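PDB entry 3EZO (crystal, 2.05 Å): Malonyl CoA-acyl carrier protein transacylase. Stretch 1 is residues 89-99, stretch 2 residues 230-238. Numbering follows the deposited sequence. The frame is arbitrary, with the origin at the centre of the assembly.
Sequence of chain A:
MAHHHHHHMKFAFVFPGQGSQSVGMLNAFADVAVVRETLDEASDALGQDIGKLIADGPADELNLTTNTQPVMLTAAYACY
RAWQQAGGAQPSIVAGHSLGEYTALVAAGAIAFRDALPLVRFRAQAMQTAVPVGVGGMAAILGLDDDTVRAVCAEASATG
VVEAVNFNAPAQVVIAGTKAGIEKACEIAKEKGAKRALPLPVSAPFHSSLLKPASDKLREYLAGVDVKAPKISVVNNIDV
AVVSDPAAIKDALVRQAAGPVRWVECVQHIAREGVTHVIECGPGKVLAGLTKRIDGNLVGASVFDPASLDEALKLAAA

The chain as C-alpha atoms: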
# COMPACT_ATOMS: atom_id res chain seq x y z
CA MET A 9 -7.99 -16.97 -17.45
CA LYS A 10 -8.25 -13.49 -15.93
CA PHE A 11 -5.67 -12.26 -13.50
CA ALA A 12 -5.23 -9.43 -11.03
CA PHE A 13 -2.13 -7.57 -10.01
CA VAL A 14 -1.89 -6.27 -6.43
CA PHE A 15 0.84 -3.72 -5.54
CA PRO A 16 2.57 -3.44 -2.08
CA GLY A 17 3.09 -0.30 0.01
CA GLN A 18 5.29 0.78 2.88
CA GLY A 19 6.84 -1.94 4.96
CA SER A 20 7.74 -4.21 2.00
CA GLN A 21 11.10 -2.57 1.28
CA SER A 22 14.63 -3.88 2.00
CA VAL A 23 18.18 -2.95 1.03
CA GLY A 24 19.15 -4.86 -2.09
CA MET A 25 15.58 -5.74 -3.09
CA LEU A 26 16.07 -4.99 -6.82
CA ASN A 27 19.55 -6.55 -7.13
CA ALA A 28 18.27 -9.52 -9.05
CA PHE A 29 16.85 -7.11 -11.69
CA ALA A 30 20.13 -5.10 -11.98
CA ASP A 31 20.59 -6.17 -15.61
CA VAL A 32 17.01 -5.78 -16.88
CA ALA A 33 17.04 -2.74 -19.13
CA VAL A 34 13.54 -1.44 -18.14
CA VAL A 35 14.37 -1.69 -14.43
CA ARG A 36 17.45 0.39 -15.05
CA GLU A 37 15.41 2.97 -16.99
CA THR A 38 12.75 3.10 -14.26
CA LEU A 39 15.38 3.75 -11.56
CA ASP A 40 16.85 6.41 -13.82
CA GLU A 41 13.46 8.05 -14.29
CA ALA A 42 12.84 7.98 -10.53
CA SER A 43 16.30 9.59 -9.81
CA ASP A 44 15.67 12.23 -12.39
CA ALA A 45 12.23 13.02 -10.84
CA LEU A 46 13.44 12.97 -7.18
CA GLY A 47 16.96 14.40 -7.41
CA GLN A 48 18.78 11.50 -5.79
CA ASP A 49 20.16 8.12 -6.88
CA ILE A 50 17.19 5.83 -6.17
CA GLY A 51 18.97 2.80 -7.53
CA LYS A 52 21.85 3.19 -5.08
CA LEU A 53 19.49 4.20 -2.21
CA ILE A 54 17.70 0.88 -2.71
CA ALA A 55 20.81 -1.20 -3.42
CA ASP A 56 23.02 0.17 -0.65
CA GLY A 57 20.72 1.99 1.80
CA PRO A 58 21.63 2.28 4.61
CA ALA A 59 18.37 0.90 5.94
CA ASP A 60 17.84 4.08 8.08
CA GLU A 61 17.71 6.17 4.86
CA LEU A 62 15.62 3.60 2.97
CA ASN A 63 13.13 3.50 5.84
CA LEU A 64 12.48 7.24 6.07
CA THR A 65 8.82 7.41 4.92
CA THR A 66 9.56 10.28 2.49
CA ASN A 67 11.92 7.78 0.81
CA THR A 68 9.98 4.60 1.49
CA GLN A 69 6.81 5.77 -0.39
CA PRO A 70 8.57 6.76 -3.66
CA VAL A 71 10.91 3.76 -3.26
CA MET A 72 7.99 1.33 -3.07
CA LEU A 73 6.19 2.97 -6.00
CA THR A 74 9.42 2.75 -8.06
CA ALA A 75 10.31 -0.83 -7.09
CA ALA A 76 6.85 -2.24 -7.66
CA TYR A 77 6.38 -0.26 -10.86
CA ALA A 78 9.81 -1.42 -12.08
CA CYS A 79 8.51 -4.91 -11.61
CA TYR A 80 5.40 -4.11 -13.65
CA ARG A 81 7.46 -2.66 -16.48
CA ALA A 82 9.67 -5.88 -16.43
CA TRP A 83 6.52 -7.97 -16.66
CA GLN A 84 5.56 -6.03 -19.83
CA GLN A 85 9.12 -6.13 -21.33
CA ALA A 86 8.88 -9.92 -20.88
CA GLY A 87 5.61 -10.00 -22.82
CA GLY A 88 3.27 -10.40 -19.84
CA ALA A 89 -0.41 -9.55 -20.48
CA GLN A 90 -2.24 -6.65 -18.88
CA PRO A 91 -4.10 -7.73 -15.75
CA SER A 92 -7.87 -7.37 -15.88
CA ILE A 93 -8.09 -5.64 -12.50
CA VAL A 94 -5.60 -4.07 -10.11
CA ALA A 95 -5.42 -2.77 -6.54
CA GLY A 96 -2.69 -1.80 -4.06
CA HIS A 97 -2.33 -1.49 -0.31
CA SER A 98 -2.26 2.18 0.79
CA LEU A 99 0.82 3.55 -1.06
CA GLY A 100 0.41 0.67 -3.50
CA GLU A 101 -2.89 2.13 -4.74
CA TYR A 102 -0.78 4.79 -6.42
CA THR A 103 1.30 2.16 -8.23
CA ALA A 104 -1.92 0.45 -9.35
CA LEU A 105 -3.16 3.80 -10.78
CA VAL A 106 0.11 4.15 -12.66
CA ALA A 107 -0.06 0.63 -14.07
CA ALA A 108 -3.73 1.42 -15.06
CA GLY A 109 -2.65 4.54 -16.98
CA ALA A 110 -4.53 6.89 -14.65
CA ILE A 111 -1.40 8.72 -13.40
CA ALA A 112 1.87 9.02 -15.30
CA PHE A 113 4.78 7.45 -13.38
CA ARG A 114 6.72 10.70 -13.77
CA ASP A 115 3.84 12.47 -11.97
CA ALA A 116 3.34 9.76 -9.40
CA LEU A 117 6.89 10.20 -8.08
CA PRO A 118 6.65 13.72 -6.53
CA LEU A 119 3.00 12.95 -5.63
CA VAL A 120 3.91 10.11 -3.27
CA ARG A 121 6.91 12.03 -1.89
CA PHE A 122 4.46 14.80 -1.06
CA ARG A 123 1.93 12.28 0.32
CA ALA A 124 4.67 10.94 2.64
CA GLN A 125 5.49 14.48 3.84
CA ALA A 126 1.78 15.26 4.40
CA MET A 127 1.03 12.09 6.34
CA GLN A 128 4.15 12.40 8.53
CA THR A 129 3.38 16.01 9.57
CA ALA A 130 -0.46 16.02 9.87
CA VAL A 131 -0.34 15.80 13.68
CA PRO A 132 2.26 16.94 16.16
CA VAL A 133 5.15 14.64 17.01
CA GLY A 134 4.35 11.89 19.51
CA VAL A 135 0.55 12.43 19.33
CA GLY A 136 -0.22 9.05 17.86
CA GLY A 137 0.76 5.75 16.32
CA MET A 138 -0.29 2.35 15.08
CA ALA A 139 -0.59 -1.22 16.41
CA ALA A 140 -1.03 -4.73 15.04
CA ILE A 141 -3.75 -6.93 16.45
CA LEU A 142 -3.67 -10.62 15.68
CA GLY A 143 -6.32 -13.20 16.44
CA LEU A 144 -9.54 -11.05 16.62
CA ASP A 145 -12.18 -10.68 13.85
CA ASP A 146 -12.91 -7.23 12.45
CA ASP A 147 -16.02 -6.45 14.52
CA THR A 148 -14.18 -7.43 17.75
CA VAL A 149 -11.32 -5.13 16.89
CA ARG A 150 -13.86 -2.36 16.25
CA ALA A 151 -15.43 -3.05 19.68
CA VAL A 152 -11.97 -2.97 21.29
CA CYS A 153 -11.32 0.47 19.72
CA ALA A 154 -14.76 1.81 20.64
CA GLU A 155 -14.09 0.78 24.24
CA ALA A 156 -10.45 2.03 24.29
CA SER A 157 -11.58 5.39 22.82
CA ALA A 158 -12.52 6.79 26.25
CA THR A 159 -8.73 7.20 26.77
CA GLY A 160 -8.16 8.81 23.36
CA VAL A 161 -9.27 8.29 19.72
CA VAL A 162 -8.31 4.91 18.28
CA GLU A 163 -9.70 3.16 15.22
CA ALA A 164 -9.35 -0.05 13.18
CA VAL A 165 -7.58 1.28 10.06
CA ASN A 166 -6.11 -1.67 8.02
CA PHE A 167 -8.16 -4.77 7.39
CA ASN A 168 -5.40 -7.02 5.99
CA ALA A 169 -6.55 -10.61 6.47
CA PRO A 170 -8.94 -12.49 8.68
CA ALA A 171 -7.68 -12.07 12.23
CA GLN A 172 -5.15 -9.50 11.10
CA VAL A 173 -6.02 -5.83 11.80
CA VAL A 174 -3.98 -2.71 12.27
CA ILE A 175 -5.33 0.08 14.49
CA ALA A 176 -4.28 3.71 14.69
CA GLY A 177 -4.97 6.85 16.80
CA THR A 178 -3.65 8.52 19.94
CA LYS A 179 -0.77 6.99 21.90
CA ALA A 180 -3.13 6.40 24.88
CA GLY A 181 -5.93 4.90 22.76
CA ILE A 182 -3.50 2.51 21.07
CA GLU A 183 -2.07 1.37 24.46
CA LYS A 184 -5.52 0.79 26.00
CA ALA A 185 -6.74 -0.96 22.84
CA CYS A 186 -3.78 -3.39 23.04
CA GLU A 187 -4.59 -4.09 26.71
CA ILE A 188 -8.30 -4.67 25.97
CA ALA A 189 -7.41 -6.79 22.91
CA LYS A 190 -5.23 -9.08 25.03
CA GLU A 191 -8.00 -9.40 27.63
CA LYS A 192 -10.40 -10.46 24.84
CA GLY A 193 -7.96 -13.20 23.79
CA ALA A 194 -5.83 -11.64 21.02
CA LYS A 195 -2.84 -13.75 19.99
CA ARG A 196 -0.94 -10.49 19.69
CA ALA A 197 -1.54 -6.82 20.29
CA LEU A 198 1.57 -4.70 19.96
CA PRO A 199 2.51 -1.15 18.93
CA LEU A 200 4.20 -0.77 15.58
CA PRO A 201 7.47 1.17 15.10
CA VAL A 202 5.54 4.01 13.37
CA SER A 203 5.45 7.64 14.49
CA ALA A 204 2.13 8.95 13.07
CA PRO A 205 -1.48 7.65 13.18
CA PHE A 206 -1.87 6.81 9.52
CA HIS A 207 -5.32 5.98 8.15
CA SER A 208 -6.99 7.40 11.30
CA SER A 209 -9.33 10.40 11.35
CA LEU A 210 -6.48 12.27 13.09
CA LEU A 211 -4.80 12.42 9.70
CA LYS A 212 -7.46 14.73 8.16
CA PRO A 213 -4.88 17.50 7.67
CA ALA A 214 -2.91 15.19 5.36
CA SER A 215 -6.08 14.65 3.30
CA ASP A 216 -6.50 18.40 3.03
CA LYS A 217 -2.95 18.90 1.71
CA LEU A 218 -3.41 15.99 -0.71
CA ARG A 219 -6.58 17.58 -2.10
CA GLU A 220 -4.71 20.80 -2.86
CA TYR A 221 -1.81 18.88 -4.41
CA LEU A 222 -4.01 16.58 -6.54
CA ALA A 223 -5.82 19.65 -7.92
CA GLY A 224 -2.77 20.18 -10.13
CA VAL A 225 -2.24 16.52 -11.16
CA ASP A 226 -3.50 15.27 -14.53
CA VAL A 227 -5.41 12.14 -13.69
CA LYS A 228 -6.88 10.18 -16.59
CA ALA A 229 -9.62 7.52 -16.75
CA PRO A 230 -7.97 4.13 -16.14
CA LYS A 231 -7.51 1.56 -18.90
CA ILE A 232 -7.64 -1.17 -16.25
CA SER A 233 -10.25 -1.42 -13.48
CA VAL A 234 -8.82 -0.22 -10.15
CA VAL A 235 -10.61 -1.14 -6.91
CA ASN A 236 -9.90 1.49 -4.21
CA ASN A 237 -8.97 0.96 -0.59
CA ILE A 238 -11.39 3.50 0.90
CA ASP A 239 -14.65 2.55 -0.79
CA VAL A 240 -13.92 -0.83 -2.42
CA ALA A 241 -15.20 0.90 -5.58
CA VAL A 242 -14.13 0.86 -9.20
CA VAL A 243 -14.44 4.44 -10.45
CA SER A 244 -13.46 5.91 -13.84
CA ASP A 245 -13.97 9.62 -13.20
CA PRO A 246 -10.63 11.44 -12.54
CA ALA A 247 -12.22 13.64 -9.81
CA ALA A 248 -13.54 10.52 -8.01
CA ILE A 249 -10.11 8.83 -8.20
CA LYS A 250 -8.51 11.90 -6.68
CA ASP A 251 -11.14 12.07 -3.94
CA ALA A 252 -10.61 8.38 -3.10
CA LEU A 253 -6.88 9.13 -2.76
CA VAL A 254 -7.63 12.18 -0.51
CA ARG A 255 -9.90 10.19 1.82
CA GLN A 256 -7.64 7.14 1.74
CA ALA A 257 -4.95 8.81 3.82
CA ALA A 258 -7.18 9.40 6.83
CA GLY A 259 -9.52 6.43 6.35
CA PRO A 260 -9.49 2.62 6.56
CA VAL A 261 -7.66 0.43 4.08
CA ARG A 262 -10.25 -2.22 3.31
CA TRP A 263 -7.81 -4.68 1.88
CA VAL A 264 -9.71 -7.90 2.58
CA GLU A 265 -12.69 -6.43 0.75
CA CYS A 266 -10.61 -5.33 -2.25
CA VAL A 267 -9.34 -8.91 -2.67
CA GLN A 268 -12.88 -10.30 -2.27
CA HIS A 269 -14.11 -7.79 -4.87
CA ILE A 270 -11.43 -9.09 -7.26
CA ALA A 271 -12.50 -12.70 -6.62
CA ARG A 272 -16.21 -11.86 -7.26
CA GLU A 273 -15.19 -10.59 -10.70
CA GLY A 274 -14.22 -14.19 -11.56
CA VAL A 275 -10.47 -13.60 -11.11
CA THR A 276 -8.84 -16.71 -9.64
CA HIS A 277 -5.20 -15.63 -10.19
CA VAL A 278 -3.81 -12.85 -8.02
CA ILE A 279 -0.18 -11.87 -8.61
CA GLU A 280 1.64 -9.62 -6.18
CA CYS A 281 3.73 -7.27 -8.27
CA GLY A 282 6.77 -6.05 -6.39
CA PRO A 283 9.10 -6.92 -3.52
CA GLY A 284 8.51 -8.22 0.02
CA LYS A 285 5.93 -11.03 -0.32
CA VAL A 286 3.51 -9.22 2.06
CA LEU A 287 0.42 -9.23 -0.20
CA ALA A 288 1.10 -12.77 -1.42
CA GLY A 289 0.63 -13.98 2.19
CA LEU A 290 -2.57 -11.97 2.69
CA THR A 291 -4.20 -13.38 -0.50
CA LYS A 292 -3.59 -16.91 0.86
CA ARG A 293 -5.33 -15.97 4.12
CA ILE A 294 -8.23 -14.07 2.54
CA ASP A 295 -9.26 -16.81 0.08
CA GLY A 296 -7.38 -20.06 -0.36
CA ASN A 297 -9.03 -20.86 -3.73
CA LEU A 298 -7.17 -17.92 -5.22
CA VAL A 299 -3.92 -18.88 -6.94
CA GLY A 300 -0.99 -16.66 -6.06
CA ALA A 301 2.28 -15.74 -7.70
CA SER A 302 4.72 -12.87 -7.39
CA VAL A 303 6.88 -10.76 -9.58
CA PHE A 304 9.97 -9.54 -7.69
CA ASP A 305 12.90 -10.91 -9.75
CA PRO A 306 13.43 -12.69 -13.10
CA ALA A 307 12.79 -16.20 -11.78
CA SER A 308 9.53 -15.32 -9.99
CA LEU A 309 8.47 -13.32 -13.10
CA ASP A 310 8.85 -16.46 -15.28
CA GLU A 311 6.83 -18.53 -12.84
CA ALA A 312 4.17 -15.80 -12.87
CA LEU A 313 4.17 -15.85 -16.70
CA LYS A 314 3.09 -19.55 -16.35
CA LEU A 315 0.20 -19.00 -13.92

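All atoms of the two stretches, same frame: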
# COMPACT_ATOMS: atom_id res chain seq x y z
N ALA A 89 0.87 -10.23 -20.12
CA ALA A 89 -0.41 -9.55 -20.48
C ALA A 89 -0.80 -8.52 -19.42
O ALA A 89 -0.33 -8.55 -18.32
CB ALA A 89 -1.52 -10.61 -20.61
N GLN A 90 -1.67 -7.61 -19.80
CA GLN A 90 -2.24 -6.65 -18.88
C GLN A 90 -3.18 -7.40 -17.94
O GLN A 90 -3.93 -8.25 -18.38
CB GLN A 90 -2.97 -5.59 -19.68
CG GLN A 90 -3.29 -4.32 -18.93
CD GLN A 90 -3.96 -3.29 -19.81
OE1 GLN A 90 -5.10 -3.49 -20.24
NE2 GLN A 90 -3.28 -2.16 -20.05
N PRO A 91 -3.09 -7.15 -16.62
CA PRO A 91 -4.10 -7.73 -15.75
C PRO A 91 -5.48 -7.15 -16.04
O PRO A 91 -5.61 -6.12 -16.69
CB PRO A 91 -3.62 -7.33 -14.35
CG PRO A 91 -2.81 -6.10 -14.59
CD PRO A 91 -2.14 -6.31 -15.89
N SER A 92 -6.52 -7.86 -15.62
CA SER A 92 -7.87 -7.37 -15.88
C SER A 92 -8.38 -6.43 -14.78
O SER A 92 -9.34 -5.70 -14.98
CB SER A 92 -8.83 -8.54 -16.07
OG SER A 92 -8.67 -9.52 -15.07
N ILE A 93 -7.73 -6.47 -13.63
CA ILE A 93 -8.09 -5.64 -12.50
C ILE A 93 -6.87 -5.50 -11.59
O ILE A 93 -6.08 -6.43 -11.47
CB ILE A 93 -9.34 -6.19 -11.74
CG1 ILE A 93 -9.84 -5.17 -10.69
CG2 ILE A 93 -9.06 -7.53 -11.13
CD1 ILE A 93 -11.34 -5.44 -10.23
N VAL A 94 -6.70 -4.32 -11.01
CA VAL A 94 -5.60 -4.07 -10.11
C VAL A 94 -6.09 -3.40 -8.82
O VAL A 94 -7.20 -2.89 -8.77
CB VAL A 94 -4.56 -3.18 -10.77
CG1 VAL A 94 -3.89 -3.94 -11.98
CG2 VAL A 94 -5.20 -1.85 -11.22
N ALA A 95 -5.23 -3.46 -7.80
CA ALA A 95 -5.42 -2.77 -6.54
C ALA A 95 -4.04 -2.71 -5.89
O ALA A 95 -3.11 -3.44 -6.27
CB ALA A 95 -6.41 -3.54 -5.63
N GLY A 96 -3.90 -1.84 -4.91
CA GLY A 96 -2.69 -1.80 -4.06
C GLY A 96 -2.98 -1.31 -2.66
O GLY A 96 -3.96 -0.60 -2.42
N HIS A 97 -2.12 -1.69 -1.73
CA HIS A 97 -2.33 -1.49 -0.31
C HIS A 97 -1.69 -0.16 0.11
O HIS A 97 -0.44 -0.04 0.19
CB HIS A 97 -1.75 -2.68 0.45
CG HIS A 97 -2.11 -2.70 1.89
ND1 HIS A 97 -1.73 -1.71 2.78
CD2 HIS A 97 -2.82 -3.61 2.61
CE1 HIS A 97 -2.18 -2.02 3.98
NE2 HIS A 97 -2.84 -3.17 3.91
N SER A 98 -2.58 0.83 0.34
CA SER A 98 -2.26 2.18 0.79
C SER A 98 -1.38 2.85 -0.27
O SER A 98 -1.89 3.23 -1.34
CB SER A 98 -1.69 2.17 2.24
OG SER A 98 -1.29 3.48 2.64
N LEU A 99 -0.07 3.00 -0.03
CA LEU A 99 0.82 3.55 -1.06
C LEU A 99 0.68 2.80 -2.38
O LEU A 99 0.70 3.40 -3.42
CB LEU A 99 2.29 3.50 -0.60
CG LEU A 99 3.38 4.03 -1.53
CD1 LEU A 99 3.81 2.96 -2.55
CD2 LEU A 99 2.98 5.31 -2.22
N PRO A 230 -8.85 5.29 -16.03
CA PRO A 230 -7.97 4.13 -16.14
C PRO A 230 -8.32 3.20 -17.30
O PRO A 230 -9.48 3.07 -17.67
CB PRO A 230 -8.10 3.42 -14.78
CG PRO A 230 -9.16 4.08 -14.04
CD PRO A 230 -9.56 5.36 -14.74
N LYS A 231 -7.31 2.55 -17.86
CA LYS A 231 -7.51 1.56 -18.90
C LYS A 231 -7.64 0.18 -18.28
O LYS A 231 -7.87 -0.79 -18.99
CB LYS A 231 -6.33 1.60 -19.88
CG LYS A 231 -5.04 1.04 -19.33
CD LYS A 231 -3.77 1.53 -20.13
CE LYS A 231 -2.43 1.12 -19.45
NZ LYS A 231 -1.27 1.83 -20.09
N ILE A 232 -7.43 0.07 -16.97
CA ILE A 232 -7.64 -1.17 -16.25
C ILE A 232 -8.48 -0.82 -15.03
O ILE A 232 -8.21 0.20 -14.38
CB ILE A 232 -6.34 -1.77 -15.69
CG1 ILE A 232 -5.29 -2.00 -16.79
CG2 ILE A 232 -6.61 -3.12 -14.98
CD1 ILE A 232 -3.98 -2.58 -16.22
N SER A 233 -9.45 -1.67 -14.68
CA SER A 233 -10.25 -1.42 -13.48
C SER A 233 -9.35 -1.38 -12.25
O SER A 233 -8.54 -2.29 -12.05
CB SER A 233 -11.29 -2.53 -13.31
OG SER A 233 -12.19 -2.48 -14.40
N VAL A 234 -9.48 -0.33 -11.44
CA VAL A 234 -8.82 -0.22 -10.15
C VAL A 234 -9.89 -0.25 -9.04
O VAL A 234 -10.82 0.53 -9.05
CB VAL A 234 -8.01 1.09 -10.06
CG1 VAL A 234 -7.27 1.20 -8.79
CG2 VAL A 234 -7.07 1.31 -11.34
N VAL A 235 -9.75 -1.15 -8.08
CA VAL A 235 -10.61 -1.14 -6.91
C VAL A 235 -9.91 -0.40 -5.75
O VAL A 235 -8.76 -0.69 -5.41
CB VAL A 235 -11.13 -2.59 -6.58
CG1 VAL A 235 -10.02 -3.63 -6.33
CG2 VAL A 235 -12.12 -2.53 -5.42
N ASN A 236 -10.56 0.62 -5.21
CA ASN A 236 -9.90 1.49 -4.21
C ASN A 236 -10.02 0.99 -2.78
O ASN A 236 -10.95 0.25 -2.42
CB ASN A 236 -10.27 2.99 -4.39
CG ASN A 236 -11.76 3.30 -4.20
OD1 ASN A 236 -12.43 2.72 -3.37
ND2 ASN A 236 -12.25 4.25 -4.97
N ASN A 237 -9.06 1.39 -1.97
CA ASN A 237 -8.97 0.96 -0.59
C ASN A 237 -10.11 1.51 0.26
O ASN A 237 -10.60 0.86 1.15
CB ASN A 237 -7.68 1.47 0.05
CG ASN A 237 -6.43 0.79 -0.46
OD1 ASN A 237 -5.33 1.28 -0.20
ND2 ASN A 237 -6.55 -0.34 -1.11
N ILE A 238 -10.47 2.75 0.01
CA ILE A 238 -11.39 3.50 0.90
C ILE A 238 -12.84 3.03 0.72
O ILE A 238 -13.54 2.78 1.71
CB ILE A 238 -11.24 5.02 0.73
CG1 ILE A 238 -11.94 5.79 1.88
CG2 ILE A 238 -11.73 5.50 -0.66
CD1 ILE A 238 -11.20 5.81 3.20
O HOH W 1 -10.03 -3.90 -16.68
O HOH W 2 -6.25 -0.13 -4.48

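How does stretch 2 first meet its partner? Pro230 lies out of reach, and contact begins at Lys231, whose aliphatic chain runs out past the amide end of Gln90, with CE 3.4 Å from Gln90 NE2. Here the end methylene of Lys231 rests against the amide nitrogen of Gln90 with no hydrogen bond between them, and both residues are exposed. Ile232 follows, and its CA-to-CB bond points toward stretch 1. With chi1 in m and chi2 in t, its CD1 reaches Gln90 CG at 3.3 Å and Pro91 CG at 4.1 Å, while its CG2 lies 3.6 Å from Pro91 O and 4.1 Å from Val94 CG1. No other residue of either stretch has more of its area covered by the partner, and a branched, wholly apolar side chain suits a buried site lined by a proline ring, a valine and backbone.

What joins the two backbones in the middle? The stretches run roughly the same way, 26° apart end to end, and pair in parallel over a short length. Water 1 bridges the entrance to this pairing: it donates to Ser92 O at 2.6 Å and accepts from Ser233 N at 3.1 Å, spanning a gap in which Ser92 O and Ser233 N stand 4.0 Å apart. Beyond it the chains bond directly. Val94 N donates to Ser233 O at 2.9 Å, and Val235 N donates to Val94 O at 3.2 Å, both nearly straight. Val94 thus uses its N and O on residues one before and one after Val234, the usual pattern of a parallel bridge. A CA-H...O contact from Val234 CA to Val94 O, 3.4 Å, adds to the second carbonyl's surroundings.

How do the side chains pack around these bonds? Val234 and Val94 share one face of the sheet, their CG2 atoms 3.7 Å apart; chi1 is t in the former and m in the latter. Ser233 and Ile93 point to the other face, where Ser233 CB comes within 4.0 Å of Ile93 CG1. Val235, with chi1 in p, places CG1 3.7 Å from Ala95 CB and 4.5 Å from Ile93 CD1. The single methyl of Ala95 is enough to make this contact, and all three of these residues are buried.

How is the far end fastened once the strand pairing stops? Water 2 accepts from Gly96 N at 2.9 Å and lies 2.7 Å from Val235 O, so solvent fills the widening gap. Asn236 turns away and makes no contact, but Asn237 points back toward stretch 1 and uses both ends of its amide. Its ND2 donates to Gly96 O at 2.9 Å, and its OD1 accepts from Ser98 N at 2.8 Å. An asparagine carries a donor and an acceptor on one short side chain, which lets it clasp the backbone on both flanks of His97. Ile238 lies beyond reach, and the contact ends there.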